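Cytochrome P450 CYP260B1 (Sorangium cellulosum, PDB 5HIW) belongs to the cytochrome P450 superfamily, holding a haem group (protoporphyrin IX containing Fe) within its largely helical fold. Local coordinates at residues A[48-52]-A[299-303]; A[269-273]-A[306-310]. One frame throughout, in Å; residues are numbered along the deposited sequence.

Contact 1 of 2, residues A[48-52]-A[299-303]; sequences VVAVL and LYLSL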
loop_
_atom_site.group_PDB
_atom_site.type_symbol
_atom_site.label_atom_id
_atom_site.label_comp_id
_atom_site.label_asym_id
_atom_site.label_seq_id
_atom_site.Cartn_x
_atom_site.Cartn_y
_atom_site.Cartn_z
ATOM N N VAL A 48 7.738 17.658 -2.484
ATOM C CA VAL A 48 7.765 16.285 -2.022
ATOM C C VAL A 48 8.837 15.468 -2.823
ATOM O O VAL A 48 9.661 14.793 -2.250
ATOM C CB VAL A 48 6.378 15.597 -2.132
ATOM C CG1 VAL A 48 6.530 14.082 -1.861
ATOM C CG2 VAL A 48 5.411 16.204 -1.120
ATOM N N VAL A 49 8.837 15.600 -4.135
ATOM C CA VAL A 49 9.836 14.924 -4.996
ATOM C C VAL A 49 11.246 15.314 -4.637
ATOM O O VAL A 49 12.148 14.458 -4.537
ATOM C CB VAL A 49 9.487 15.175 -6.449
ATOM C CG1 VAL A 49 10.596 14.751 -7.397
ATOM C CG2 VAL A 49 8.138 14.467 -6.796
ATOM N N ALA A 50 11.449 16.616 -4.401
ATOM C CA ALA A 50 12.776 17.092 -3.929
ATOM C C ALA A 50 13.235 16.440 -2.622
ATOM O O ALA A 50 14.414 16.032 -2.470
ATOM C CB ALA A 50 12.739 18.636 -3.807
ATOM N N VAL A 51 12.340 16.364 -1.616
ATOM C CA VAL A 51 12.675 15.702 -0.367
ATOM C C VAL A 51 13.024 14.264 -0.645
ATOM O O VAL A 51 14.009 13.761 -0.083
ATOM C CB VAL A 51 11.537 15.720 0.678
ATOM C CG1 VAL A 51 11.874 14.832 1.859
ATOM C CG2 VAL A 51 11.316 17.163 1.155
ATOM N N LEU A 52 12.158 13.572 -1.403
ATOM C CA LEU A 52 12.436 12.133 -1.680
ATOM C C LEU A 52 13.792 11.913 -2.427
ATOM O O LEU A 52 14.454 10.898 -2.202
ATOM C CB LEU A 52 11.288 11.534 -2.499
ATOM C CG LEU A 52 9.946 11.364 -1.743
ATOM C CD1 LEU A 52 8.894 10.956 -2.771
ATOM C CD2 LEU A 52 10.092 10.407 -0.542
ATOM N N LEU A 299 9.139 14.869 9.491
ATOM C CA LEU A 299 8.460 15.511 8.355
ATOM C C LEU A 299 7.544 14.523 7.635
ATOM O O LEU A 299 7.964 13.399 7.342
ATOM C CB LEU A 299 9.508 16.032 7.417
ATOM C CG LEU A 299 9.116 16.941 6.294
ATOM C CD1 LEU A 299 8.529 18.262 6.855
ATOM C CD2 LEU A 299 10.294 17.220 5.391
ATOM N N TYR A 300 6.278 14.914 7.417
ATOM C CA TYR A 300 5.331 14.117 6.715
ATOM C C TYR A 300 5.154 14.647 5.288
ATOM O O TYR A 300 4.845 15.849 5.053
ATOM C CB TYR A 300 4.005 14.094 7.498
ATOM C CG TYR A 300 2.859 13.234 6.972
ATOM C CD1 TYR A 300 1.999 13.672 6.000
ATOM C CD2 TYR A 300 2.674 11.988 7.455
ATOM C CE1 TYR A 300 0.956 12.863 5.552
ATOM C CE2 TYR A 300 1.644 11.185 7.033
ATOM C CZ TYR A 300 0.772 11.627 6.136
ATOM O OH TYR A 300 -0.229 10.815 5.705
ATOM N N LEU A 301 5.222 13.729 4.328
ATOM C CA LEU A 301 5.084 14.078 2.889
ATOM C C LEU A 301 3.757 13.599 2.354
ATOM O O LEU A 301 3.435 12.410 2.463
ATOM C CB LEU A 301 6.212 13.420 2.082
ATOM C CG LEU A 301 7.645 13.600 2.582
ATOM C CD1 LEU A 301 8.657 12.888 1.699
ATOM C CD2 LEU A 301 7.948 15.086 2.544
ATOM N N SER A 302 2.929 14.511 1.847
ATOM C CA SER A 302 1.697 14.139 1.233
ATOM C C SER A 302 1.954 13.449 -0.114
ATOM O O SER A 302 2.623 13.983 -0.992
ATOM C CB SER A 302 0.804 15.332 0.927
ATOM O OG SER A 302 -0.400 14.898 0.269
ATOM N N LEU A 303 1.439 12.252 -0.244
ATOM C CA LEU A 303 1.512 11.513 -1.502
ATOM C C LEU A 303 0.241 11.695 -2.304
ATOM O O LEU A 303 0.085 11.073 -3.330
ATOM C CB LEU A 303 1.825 10.055 -1.218
ATOM C CG LEU A 303 3.115 9.775 -0.467
ATOM C CD1 LEU A 303 3.334 8.284 -0.154
ATOM C CD2 LEU A 303 4.374 10.271 -1.114
#
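L301 lays its side chain against helix 45-53, where V48, V51 and L52 form the surface that receives it. Its CD1 lies 3.6 Å from L52 CD2 and 3.8 Å from V51 CG1, while L301 CB is 4.0 Å from V48 CG1. V48 and V51 point toward the strand; L52 starts sideways, but its longer side chain brings CD2 in. The compact, branched valines let the strand come close: the CA atoms of V48 and L301 are 6.0 Å apart. The short axes approach to 9.2 Å at 127°, so helix and strand cross obliquely. Side chains alternate along the strand, L299 and L301 facing the helix; L299 CD2 adds a looser touch at 4.4 Å from V51 CG2. At the far end V48 CG2 rests 3.6 Å from S302 O, and L303, which also touches the haem, brings CD2 to 4.4 Å from V48 CG1. This is the helix-on-sheet layer of the P450 beta region: strand 298-302 lies between strands 39-42 and 277-282, which take its backbone hydrogen bonds. With no hydrogen bond between helix and strand, their fit rests on buried aliphatic shape and exclusion of water.

Contact 2 of 2, residues A[269-273]-A[306-310]; sequences TRWCS and RHYDE
The end of helix 261-271 meets the 3-10 turn at 306-307, with the CA atoms of R270 and H307 5.4 Å apart. T269 to W271 are helical; C272 (phi/psi -150/64) leaves the helix and S273 is extended (-57/138). Opposite, H307 (-63/-26) and Y308 (-102/12) complete a turn closed by a hydrogen bond from D309 N to R306 O of 3.1 Å. R270 runs t, t and then bends (chi3 69°, chi4 75°), letting R270 NH1 donate a bent hydrogen bond (2.9 Å, 132°) to H307 O at the edge of the guanidinium; NH1 also bonds P316 O. H307 takes m with chi2 165°, so that R270 CA sits over its face, a CH-pi contact 4.2 Å from the ring centroid; R270 CG and H307 CB are 3.9 Å apart. R270 belongs to the ExxR motif of the P450 helix K: its NE forms a salt bridge with E267, whose negative charge offsets the nearness of R270 NH2 to the like-charged R323, probably the third member of the family's E-R-R triad. A flat, multidentate arginine suits serving acid and carbonyls together. Y308 (chi1 -83°, chi2 74°) extends its ring so that OH donates to W271 O at 2.6 Å. Although the CA-to-CB bond of W271 points away, chi1 t and chi2 74° set a face of its indole beneath that hydroxyl, W271 CD1 lying 3.7 Å from Y308 OH. One water donates to R270 O (2.6 Å), accepts from S273 N (3.0 Å) and hydrogen-bonds H307 ND1 (3.1 Å), while H307 NE2 pairs with L329 N.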
loop_
_atom_site.group_PDB
_atom_site.type_symbol
_atom_site.label_atom_id
_atom_site.label_comp_id
_atom_site.label_asym_id
_atom_site.label_seq_id
_atom_site.Cartn_x
_atom_site.Cartn_y
_atom_site.Cartn_z
ATOM N N THR A 269 -5.292 4.945 -8.954
ATOM C CA THR A 269 -4.294 5.323 -7.988
ATOM C C THR A 269 -4.030 6.841 -7.981
ATOM O O THR A 269 -3.517 7.346 -6.989
ATOM C CB THR A 269 -2.954 4.555 -8.030
ATOM O OG1 THR A 269 -2.219 4.883 -9.212
ATOM C CG2 THR A 269 -3.218 3.075 -7.935
ATOM N N ARG A 270 -4.309 7.521 -9.081
ATOM C CA ARG A 270 -4.166 9.021 -9.092
ATOM C C ARG A 270 -5.406 9.685 -8.450
ATOM O O ARG A 270 -5.309 10.547 -7.535
ATOM C CB ARG A 270 -3.984 9.533 -10.520
ATOM C CG ARG A 270 -3.822 11.046 -10.585
ATOM C CD ARG A 270 -4.090 11.584 -11.954
ATOM N NE ARG A 270 -5.474 11.448 -12.216
ATOM C CZ ARG A 270 -6.427 12.204 -11.710
ATOM N NH1 ARG A 270 -6.162 13.202 -10.899
ATOM N NH2 ARG A 270 -7.656 11.969 -12.106
ATOM N N TRP A 271 -6.558 9.275 -8.930
ATOM C CA TRP A 271 -7.834 9.869 -8.514
ATOM C C TRP A 271 -8.181 9.550 -7.065
ATOM O O TRP A 271 -8.791 10.342 -6.332
ATOM C CB TRP A 271 -8.918 9.312 -9.414
ATOM C CG TRP A 271 -10.193 9.881 -9.238
ATOM C CD1 TRP A 271 -10.614 11.154 -9.644
ATOM C CD2 TRP A 271 -11.286 9.290 -8.585
ATOM N NE1 TRP A 271 -11.877 11.359 -9.243
ATOM C CE2 TRP A 271 -12.323 10.252 -8.572
ATOM C CE3 TRP A 271 -11.470 8.089 -7.933
ATOM C CZ2 TRP A 271 -13.572 9.997 -7.983
ATOM C CZ3 TRP A 271 -12.724 7.831 -7.342
ATOM C CH2 TRP A 271 -13.749 8.786 -7.367
ATOM N N CYS A 272 -7.778 8.366 -6.594
ATOM C CA CYS A 272 -8.104 7.982 -5.201
ATOM C C CYS A 272 -7.017 7.063 -4.656
ATOM O O CYS A 272 -7.280 5.890 -4.332
ATOM C CB CYS A 272 -9.457 7.287 -5.178
ATOM S SG CYS A 272 -10.160 7.167 -3.462
ATOM N N SER A 273 -5.816 7.603 -4.539
ATOM C CA SER A 273 -4.700 6.885 -3.854
ATOM C C SER A 273 -5.024 6.482 -2.427
ATOM O O SER A 273 -5.619 7.281 -1.695
ATOM C CB SER A 273 -3.487 7.728 -3.733
ATOM O OG SER A 273 -2.420 6.922 -3.201
ATOM N N ARG A 306 -0.221 16.206 -4.972
ATOM C CA ARG A 306 0.244 16.185 -6.426
ATOM C C ARG A 306 -0.813 15.662 -7.327
ATOM O O ARG A 306 -1.004 16.179 -8.428
ATOM C CB ARG A 306 1.525 15.379 -6.600
ATOM C CG ARG A 306 2.197 15.518 -7.951
ATOM C CD ARG A 306 3.581 14.883 -8.010
ATOM N NE ARG A 306 4.325 15.546 -9.078
ATOM C CZ ARG A 306 4.262 15.232 -10.381
ATOM N NH1 ARG A 306 3.512 14.243 -10.843
ATOM N NH2 ARG A 306 4.942 15.957 -11.255
ATOM N N HIS A 307 -1.554 14.598 -6.922
ATOM C CA HIS A 307 -2.508 14.000 -7.793
ATOM C C HIS A 307 -3.644 14.937 -8.185
ATOM O O HIS A 307 -4.348 14.698 -9.164
ATOM C CB HIS A 307 -3.079 12.734 -7.151
ATOM C CG HIS A 307 -2.025 11.692 -6.883
ATOM N ND1 HIS A 307 -2.243 10.611 -6.059
ATOM C CD2 HIS A 307 -0.735 11.585 -7.310
ATOM C CE1 HIS A 307 -1.153 9.873 -6.028
ATOM N NE2 HIS A 307 -0.231 10.433 -6.783
ATOM N N TYR A 308 -3.924 15.907 -7.317
ATOM C CA TYR A 308 -4.995 16.918 -7.515
ATOM C C TYR A 308 -4.457 18.334 -7.982
ATOM O O TYR A 308 -5.194 19.285 -7.972
ATOM C CB TYR A 308 -5.849 16.970 -6.236
ATOM C CG TYR A 308 -6.871 15.887 -6.253
ATOM C CD1 TYR A 308 -6.510 14.548 -6.031
ATOM C CD2 TYR A 308 -8.152 16.139 -6.588
ATOM C CE1 TYR A 308 -7.439 13.528 -6.081
ATOM C CE2 TYR A 308 -9.073 15.128 -6.711
ATOM C CZ TYR A 308 -8.698 13.797 -6.433
ATOM O OH TYR A 308 -9.664 12.820 -6.513
ATOM N N ASP A 309 -3.191 18.445 -8.384
ATOM C CA ASP A 309 -2.611 19.735 -8.934
ATOM C C ASP A 309 -2.961 19.796 -10.421
ATOM O O ASP A 309 -2.405 19.069 -11.187
ATOM C CB ASP A 309 -1.121 19.728 -8.668
ATOM C CG ASP A 309 -0.396 20.923 -9.186
ATOM O OD1 ASP A 309 -0.952 21.673 -10.041
ATOM O OD2 ASP A 309 0.771 21.048 -8.758
ATOM N N GLU A 310 -3.954 20.628 -10.787
ATOM C CA GLU A 310 -4.417 20.861 -12.198
ATOM C C GLU A 310 -3.315 21.188 -13.190
ATOM O O GLU A 310 -3.475 20.972 -14.356
ATOM C CB GLU A 310 -5.436 22.043 -12.230
ATOM C CG GLU A 310 -4.928 23.218 -11.383
ATOM C CD GLU A 310 -5.327 24.590 -11.863
ATOM O OE1 GLU A 310 -6.554 24.839 -11.915
ATOM O OE2 GLU A 310 -4.410 25.419 -12.142
HETATM O O HOH W 1 -5.133 10.455 -4.971
#

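In the fold
The two contacts, with centres 15 Å apart, are joined through one run of chain: segment 299-303 of contact 1 leaves strand 298-302 at L303, and only I304 and A305 separate it from segment 306-310 of contact 2. S302 OG accepts hydrogen bonds from both intervening backbone nitrogens. This run thus packs first on helix 45-53 and then on the end of helix 261-271, which carries the ExxR motif. Each contact brings one side chain near the haem: L303, a residue of the haem pocket, about 4 Å at nearest atoms, and S273 about 6 Å. L329 is a shared neighbour, touched by L303 and hydrogen-bonded through its nitrogen to H307, where the chain approaches the P450 haem-binding loop.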